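Local atomic coordinates of protein angel homolog 2 (Homo sapiens, PDB entry 6RW0), a protein that acts as a 2',3'-cyclic phosphatase within the CCR4/nocturin family of deadenylases and probably binds the 3' untranslated regions of mRNAs. Residues 206-209 / 210-214; 214-217 / 218-222; 280-283 / 284-288. One frame throughout, in Å; residues are numbered along the deposited sequence. Where two conformers were deposited one is given.

Interaction 1: residues 206-209 / 210-214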
loop_
_atom_site.group_PDB
_atom_site.type_symbol
_atom_site.label_atom_id
_atom_site.label_comp_id
_atom_site.label_asym_id
_atom_site.label_seq_id
_atom_site.Cartn_x
_atom_site.Cartn_y
_atom_site.Cartn_z
ATOM N N LYS A 206 9.310 10.260 2.758
ATOM C CA LYS A 206 8.012 9.635 2.521
ATOM C C LYS A 206 7.185 10.407 1.499
ATOM O O LYS A 206 6.582 9.808 0.599
ATOM C CB LYS A 206 7.210 9.543 3.813
ATOM C CG LYS A 206 7.494 8.388 4.705
ATOM C CD LYS A 206 6.242 8.196 5.567
ATOM C CE LYS A 206 6.232 6.850 6.245
ATOM N NZ LYS A 206 7.201 6.747 7.332
ATOM N N LEU A 207 7.058 11.732 1.681
ATOM C CA LEU A 207 6.247 12.528 0.757
ATOM C C LEU A 207 6.840 12.519 -0.642
ATOM O O LEU A 207 6.098 12.520 -1.632
ATOM C CB LEU A 207 6.106 13.970 1.249
ATOM C CG LEU A 207 5.062 14.130 2.347
ATOM C CD1 LEU A 207 5.180 15.506 2.967
ATOM C CD2 LEU A 207 3.657 13.895 1.831
ATOM N N THR A 208 8.168 12.494 -0.754
ATOM C CA THR A 208 8.787 12.482 -2.072
ATOM C C THR A 208 8.578 11.134 -2.754
ATOM O O THR A 208 8.302 11.081 -3.955
ATOM C CB THR A 208 10.270 12.835 -1.961
ATOM O OG1 THR A 208 10.425 14.097 -1.287
ATOM C CG2 THR A 208 10.918 12.983 -3.327
ATOM N N GLN A 209 8.706 10.035 -2.002
ATOM C CA GLN A 209 8.384 8.716 -2.541
ATOM C C GLN A 209 6.940 8.663 -3.017
ATOM O O GLN A 209 6.648 8.192 -4.121
ATOM C CB GLN A 209 8.651 7.642 -1.485
ATOM C CG GLN A 209 10.120 7.491 -1.130
ATOM C CD GLN A 209 10.400 6.327 -0.193
ATOM O OE1 GLN A 209 9.502 5.817 0.474
ATOM N NE2 GLN A 209 11.663 5.911 -0.133
ATOM N N LEU A 210 6.014 9.149 -2.195
ATOM C CA LEU A 210 4.619 9.194 -2.621
ATOM C C LEU A 210 4.453 10.007 -3.902
ATOM O O LEU A 210 3.740 9.587 -4.826
ATOM C CB LEU A 210 3.760 9.764 -1.497
ATOM C CG LEU A 210 2.286 9.962 -1.831
ATOM C CD1 LEU A 210 1.621 8.625 -2.115
ATOM C CD2 LEU A 210 1.570 10.689 -0.715
ATOM N N ALA A 211 5.097 11.174 -3.983
ATOM C CA ALA A 211 4.999 11.994 -5.189
ATOM C C ALA A 211 5.500 11.231 -6.411
ATOM O O ALA A 211 4.939 11.359 -7.506
ATOM C CB ALA A 211 5.795 13.285 -5.001
ATOM N N MET A 212 6.564 10.444 -6.249
ATOM C CA MET A 212 7.086 9.658 -7.362
ATOM C C MET A 212 6.076 8.609 -7.813
ATOM O O MET A 212 5.893 8.400 -9.016
ATOM C CB MET A 212 8.412 9.021 -6.956
ATOM C CG MET A 212 9.520 10.041 -6.799
ATOM S SD MET A 212 10.985 9.424 -5.939
ATOM C CE MET A 212 11.774 8.634 -7.227
ATOM N N LEU A 213 5.413 7.937 -6.871
ATOM C CA LEU A 213 4.365 6.991 -7.252
ATOM C C LEU A 213 3.211 7.708 -7.946
ATOM O O LEU A 213 2.714 7.259 -8.988
ATOM C CB LEU A 213 3.846 6.244 -6.027
ATOM C CG LEU A 213 2.856 5.121 -6.339
ATOM C CD1 LEU A 213 3.549 3.988 -7.077
ATOM C CD2 LEU A 213 2.214 4.632 -5.060
ATOM N N LEU A 214 2.766 8.831 -7.378
ATOM C CA LEU A 214 1.663 9.576 -7.980
ATOM C C LEU A 214 2.013 10.065 -9.381
ATOM O O LEU A 214 1.157 10.062 -10.277
ATOM C CB LEU A 214 1.251 10.745 -7.085
ATOM C CG LEU A 214 0.632 10.368 -5.743
ATOM C CD1 LEU A 214 0.385 11.627 -4.924
ATOM C CD2 LEU A 214 -0.661 9.568 -5.883
#
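Met212 lies back along the preceding turn, against the carbonyls of Thr208 and Gln209, and its side chain follows the carbonyl of Thr208 for most of its length. At the root, Met212 CB rests 3.4 Å from Gln209 O. The next carbon comes in closer to the preceding carbonyl, Met212 CG lying 3.3 Å from Thr208 O. This follows from the first torsion, which sets CG opposite the carbonyl carbon and beside the backbone N (chi1 -69°), on the side of the helix where the chain runs back to Thr208. Sulfur continues the extended chain, Met212 SD standing 3.7 Å from the same Thr208 O and 4.4 Å from the methyl Thr208 CG2. A bend at the last torsion (chi3 82°) then carries CE away from this turn. Thr208 O also accepts a hydrogen bond from Met212 N, at 2.9 Å, so one oxygen meets both the amide and the side chain of the same residue. Residues 206-214 run from the first turn into the middle of helix 203-220, the crossover of a beta-alpha-beta unit between the parallel strands 189-195 and 231-236 in the endonuclease/exonuclease/phosphatase fold. Its regular i to i+4 ladder runs on either side of the Thr208 bond, with Leu210 N 2.9 Å from Lys206 O and Leu213 N 3.0 Å from Gln209 O. Polar ends leave the helix for loops: Lys206 NZ binds Gln267 OE1 and the carbonyls of Leu197 and Tyr198, while Gln209 OE1 is hydrogen-bonded to Leu197 N and Gln209 NE2 to Asn170 OD1. Thr208 OG1 bonds back to Asp204 O.

Interaction 2: residues 214-217 / 218-222. With K (potassium ion), chain C.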
loop_
_atom_site.group_PDB
_atom_site.type_symbol
_atom_site.label_atom_id
_atom_site.label_comp_id
_atom_site.label_asym_id
_atom_site.label_seq_id
_atom_site.Cartn_x
_atom_site.Cartn_y
_atom_site.Cartn_z
ATOM N N LEU A 214 2.766 8.831 -7.378
ATOM C CA LEU A 214 1.663 9.576 -7.980
ATOM C C LEU A 214 2.013 10.065 -9.381
ATOM O O LEU A 214 1.157 10.062 -10.277
ATOM C CB LEU A 214 1.251 10.745 -7.085
ATOM C CG LEU A 214 0.632 10.368 -5.743
ATOM C CD1 LEU A 214 0.385 11.627 -4.924
ATOM C CD2 LEU A 214 -0.661 9.568 -5.883
ATOM N N ALA A 215 3.260 10.493 -9.602
ATOM C CA ALA A 215 3.662 10.913 -10.942
ATOM C C ALA A 215 3.611 9.749 -11.924
ATOM O O ALA A 215 3.175 9.913 -13.062
ATOM C CB ALA A 215 5.061 11.524 -10.909
ATOM N N GLU A 216 4.052 8.560 -11.507
ATOM C CA GLU A 216 3.960 7.416 -12.407
ATOM C C GLU A 216 2.503 7.113 -12.737
ATOM O O GLU A 216 2.157 6.865 -13.899
ATOM C CB GLU A 216 4.649 6.195 -11.799
ATOM C CG GLU A 216 4.749 5.037 -12.768
ATOM C CD GLU A 216 5.807 5.235 -13.824
ATOM O OE1 GLU A 216 6.712 6.084 -13.645
ATOM O OE2 GLU A 216 5.744 4.531 -14.845
ATOM N N ILE A 217 1.628 7.148 -11.730
ATOM C CA ILE A 217 0.205 6.916 -11.971
ATOM C C ILE A 217 -0.356 7.951 -12.933
ATOM O O ILE A 217 -1.137 7.622 -13.840
ATOM C CB ILE A 217 -0.576 6.906 -10.645
ATOM C CG1 ILE A 217 -0.115 5.740 -9.779
ATOM C CG2 ILE A 217 -2.070 6.841 -10.932
ATOM C CD1 ILE A 217 -0.667 5.788 -8.356
ATOM N N SER A 218 0.022 9.213 -12.753
ATOM C CA SER A 218 -0.497 10.248 -13.638
ATOM C C SER A 218 -0.116 9.993 -15.087
ATOM O O SER A 218 -0.889 10.314 -15.999
ATOM C CB SER A 218 0.022 11.610 -13.207
ATOM O OG SER A 218 -0.315 12.573 -14.178
ATOM N N SER A 219 1.056 9.423 -15.330
ATOM C CA SER A 219 1.449 9.138 -16.700
ATOM C C SER A 219 0.765 7.884 -17.232
ATOM O O SER A 219 0.309 7.863 -18.386
ATOM C CB SER A 219 2.963 9.003 -16.772
ATOM O OG SER A 219 3.357 8.904 -18.121
ATOM N N VAL A 220 0.691 6.833 -16.418
ATOM C CA VAL A 220 0.158 5.559 -16.891
ATOM C C VAL A 220 -1.354 5.619 -17.069
ATOM O O VAL A 220 -1.894 5.051 -18.024
ATOM C CB VAL A 220 0.580 4.445 -15.919
ATOM C CG1 VAL A 220 -0.103 3.132 -16.276
ATOM C CG2 VAL A 220 2.085 4.290 -15.904
ATOM N N ALA A 221 -2.067 6.278 -16.141
ATOM C CA ALA A 221 -3.530 6.312 -16.161
ATOM C C ALA A 221 -4.098 7.363 -17.109
ATOM O O ALA A 221 -5.314 7.389 -17.336
ATOM C CB ALA A 221 -4.085 6.564 -14.755
ATOM N N HIS A 222 -3.263 8.220 -17.672
ATOM C CA HIS A 222 -3.741 9.223 -18.612
ATOM C C HIS A 222 -4.356 8.576 -19.847
ATOM O O HIS A 222 -3.793 7.646 -20.431
ATOM C CB HIS A 222 -2.550 10.103 -18.995
ATOM C CG HIS A 222 -2.840 11.113 -20.060
ATOM N ND1 HIS A 222 -2.378 10.977 -21.348
ATOM C CD2 HIS A 222 -3.505 12.289 -20.015
ATOM C CE1 HIS A 222 -2.770 12.018 -22.065
ATOM N NE2 HIS A 222 -3.451 12.830 -21.277
HETATM K K K C . 1.400 9.397 -20.296
HETATM O O HOH W 1 -0.480 9.089 -22.222
#
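Ser219 and Val220 both reach back to Glu216 O through their backbone amides, Val220 N at 2.9 Å in a near-linear bond and Ser219 N in a weak one. The main-chain bonds continue the alpha-helical pattern, Ser218 N to Leu214 O and Ser219 N to Ala215 O. Another ties Ala221 N to Ile217 O at 2.8 Å. Side-chain packing is light: Val220 CG2 sits 3.8 Å from Glu216 OE2, where the bend in the glutamate chain (chi2 75°) brings one carboxylate oxygen beside the methyl, while Glu216 OE1 bonds to Tyr294 OH. The apolar pair lies on another side of the helix, where Ile217 CG2 faces Ala221 CB at 4.3 Å. The ionic part belongs to a potassium ion, which Ser219 holds twice: by its carbonyl Ser219 O at 2.7 Å, and by its hydroxyl Ser219 OG at 3.0 Å. The hydroxyl lies opposite the residue's own backbone N and beside its carbonyl carbon (chi1 -172°), which lets one serine chelate the ion with both oxygens. A water 2.7 Å from the potassium ion lies in the plane of the His222 ring and is hydrogen-bonded to ND1, so the histidine is a second-shell partner of the ion. Carbonyls at the C-terminal end of a helix carry partial negative charge, which is likely to suit a cation here. Around this last part of helix 203-220, Leu214, Ile217 and Ala221 pack on strand 231-236, and Glu216, Ile217 and Val220 on strand 171-179, with Glu216 and Val220 also touching strand 148-157.

Interaction 3: residues 280-283 / 284-288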
loop_
_atom_site.group_PDB
_atom_site.type_symbol
_atom_site.label_atom_id
_atom_site.label_comp_id
_atom_site.label_asym_id
_atom_site.label_seq_id
_atom_site.Cartn_x
_atom_site.Cartn_y
_atom_site.Cartn_z
ATOM N N PRO A 280 10.755 23.944 -2.016
ATOM C CA PRO A 280 9.977 22.713 -2.143
ATOM C C PRO A 280 10.624 21.572 -1.353
ATOM O O PRO A 280 11.778 21.648 -0.904
ATOM C CB PRO A 280 10.043 22.423 -3.644
ATOM C CG PRO A 280 11.429 22.856 -3.996
ATOM C CD PRO A 280 11.645 24.132 -3.180
ATOM N N ILE A 281 9.864 20.487 -1.230
ATOM C CA ILE A 281 10.301 19.358 -0.416
ATOM C C ILE A 281 11.504 18.679 -1.048
ATOM O O ILE A 281 12.430 18.250 -0.348
ATOM C CB ILE A 281 9.137 18.376 -0.211
ATOM C CG1 ILE A 281 8.014 19.036 0.597
ATOM C CG2 ILE A 281 9.626 17.093 0.466
ATOM C CD1 ILE A 281 6.745 18.179 0.705
ATOM N N TRP A 282 11.480 18.541 -2.364
ATOM C CA TRP A 282 12.494 17.800 -3.146
ATOM C C TRP A 282 13.096 18.718 -4.203
ATOM O O TRP A 282 12.459 19.685 -4.559
ATOM C CB TRP A 282 11.846 16.545 -3.753
ATOM C CG TRP A 282 10.730 16.820 -4.710
ATOM C CD1 TRP A 282 10.827 17.261 -5.994
ATOM C CD2 TRP A 282 9.333 16.661 -4.449
ATOM N NE1 TRP A 282 9.587 17.394 -6.542
ATOM C CE2 TRP A 282 8.650 17.041 -5.620
ATOM C CE3 TRP A 282 8.598 16.240 -3.343
ATOM C CZ2 TRP A 282 7.269 17.001 -5.711
ATOM C CZ3 TRP A 282 7.231 16.204 -3.435
ATOM C CH2 TRP A 282 6.580 16.588 -4.602
ATOM N N PRO A 283 14.319 18.458 -4.676
ATOM C CA PRO A 283 14.946 19.356 -5.619
ATOM C C PRO A 283 14.421 19.297 -7.063
ATOM O O PRO A 283 13.832 18.356 -7.434
ATOM C CB PRO A 283 16.422 18.957 -5.549
ATOM C CG PRO A 283 16.389 17.507 -5.217
ATOM C CD PRO A 283 15.231 17.392 -4.255
ATOM N N PRO A 284 14.715 20.314 -7.894
ATOM C CA PRO A 284 14.271 20.333 -9.280
ATOM C C PRO A 284 14.790 19.191 -10.160
ATOM O O PRO A 284 14.121 18.851 -11.072
ATOM C CB PRO A 284 14.791 21.647 -9.876
ATOM C CG PRO A 284 15.464 22.386 -8.768
ATOM C CD PRO A 284 15.394 21.553 -7.513
ATOM N N ASN A 285 15.916 18.557 -9.824
ATOM C CA ASN A 285 16.468 17.449 -10.641
ATOM C C ASN A 285 15.639 16.158 -10.502
ATOM O O ASN A 285 15.939 15.253 -11.213
ATOM C CB ASN A 285 17.983 17.276 -10.500
ATOM C CG ASN A 285 18.457 16.837 -9.142
ATOM O OD1 ASN A 285 17.901 17.246 -8.148
ATOM N ND2 ASN A 285 19.517 16.057 -9.119
ATOM N N LEU A 286 14.690 16.054 -9.572
ATOM C CA LEU A 286 13.738 14.928 -9.534
ATOM C C LEU A 286 12.851 14.967 -10.787
ATOM O O LEU A 286 12.472 13.928 -11.249
ATOM C CB LEU A 286 12.896 14.978 -8.259
ATOM C CG LEU A 286 11.995 13.764 -8.076
ATOM C CD1 LEU A 286 12.797 12.486 -8.176
ATOM C CD2 LEU A 286 11.246 13.810 -6.763
ATOM N N GLY A 287 12.492 16.146 -11.279
ATOM C CA GLY A 287 11.635 16.263 -12.469
ATOM C C GLY A 287 10.169 15.998 -12.183
ATOM O O GLY A 287 9.520 15.445 -13.016
ATOM N N ILE A 288 9.745 16.310 -10.973
ATOM C CA ILE A 288 8.329 16.161 -10.572
ATOM C C ILE A 288 7.856 17.518 -10.040
ATOM O O ILE A 288 8.499 18.072 -9.180
ATOM C CB ILE A 288 8.142 15.003 -9.577
ATOM C CG1 ILE A 288 8.477 13.673 -10.253
ATOM C CG2 ILE A 288 6.733 15.006 -9.014
ATOM C CD1 ILE A 288 8.445 12.484 -9.321
HETATM O O HOH W 2 11.435 18.210 -9.251
#
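Trp282 meets Leu286 with a face of its indole and Ile288 with an edge. Over the five-membered ring lies the methyl Leu286 CD2, a CH-pi contact 3.8 Å from the centroid of that ring and 20° off the normal. At the edge, Trp282 NE1 donates to Ile288 O at 2.9 Å, with the acceptor almost exactly in the ring plane. The Ile288 side chain crosses the indole at about a right angle, its CG2 lying 3.9 Å from Trp282 CZ2. Trp282 CG sits between its backbone N and carbonyl carbon (chi1 62°), which turns the indole toward the chain that follows it. That chain makes a short 3-10 turn at 284-286, within the long loop joining strands 253-255 and 329-331. Leu286 N closes the turn onto Pro283 O at 3.3 Å, from above the carbonyl plane, and Gly287 with its positive phi leads the chain out to Ile288. With an alanine here in place of the tryptophan, Ile288 O would probably lose its indole donor, and a gap would open under the Leu286 methyl. A water bridges the same turn, donating to Pro283 O and accepting from Ile288 N at 3.1 Å. The Asn285 side chain crosses that of Pro283 obliquely, Asn285 OD1 coming to the ring's rim 3.3 Å from Pro283 CG, while Asn285 ND2 makes a weak hydrogen bond to Asp162 O.

In the fold
Interactions 1 and 2 are successive parts of helix 203-220 and share Leu214, whereas interaction 3 belongs to a loop that packs against the helix. Interaction 1 is wholly buried; its backbone ladder is regular and its polar side chains are satisfied by surrounding loops or, for Thr208, by the preceding turn. Interaction 2, at the partly exposed end of the helix, keeps the ladder but adds a potassium site. Interaction 3, farthest from the chain's centre, buries Trp282, Leu286 and Ile288 but exposes Pro284, and replaces the ladder with an indole, a 3-10 turn and a bridging water. It touches both others: Trp282 CH2 lies 3.4 Å from Ala211 CB, and Ile288 CD1 meets Ala215 CB at 3.9 Å.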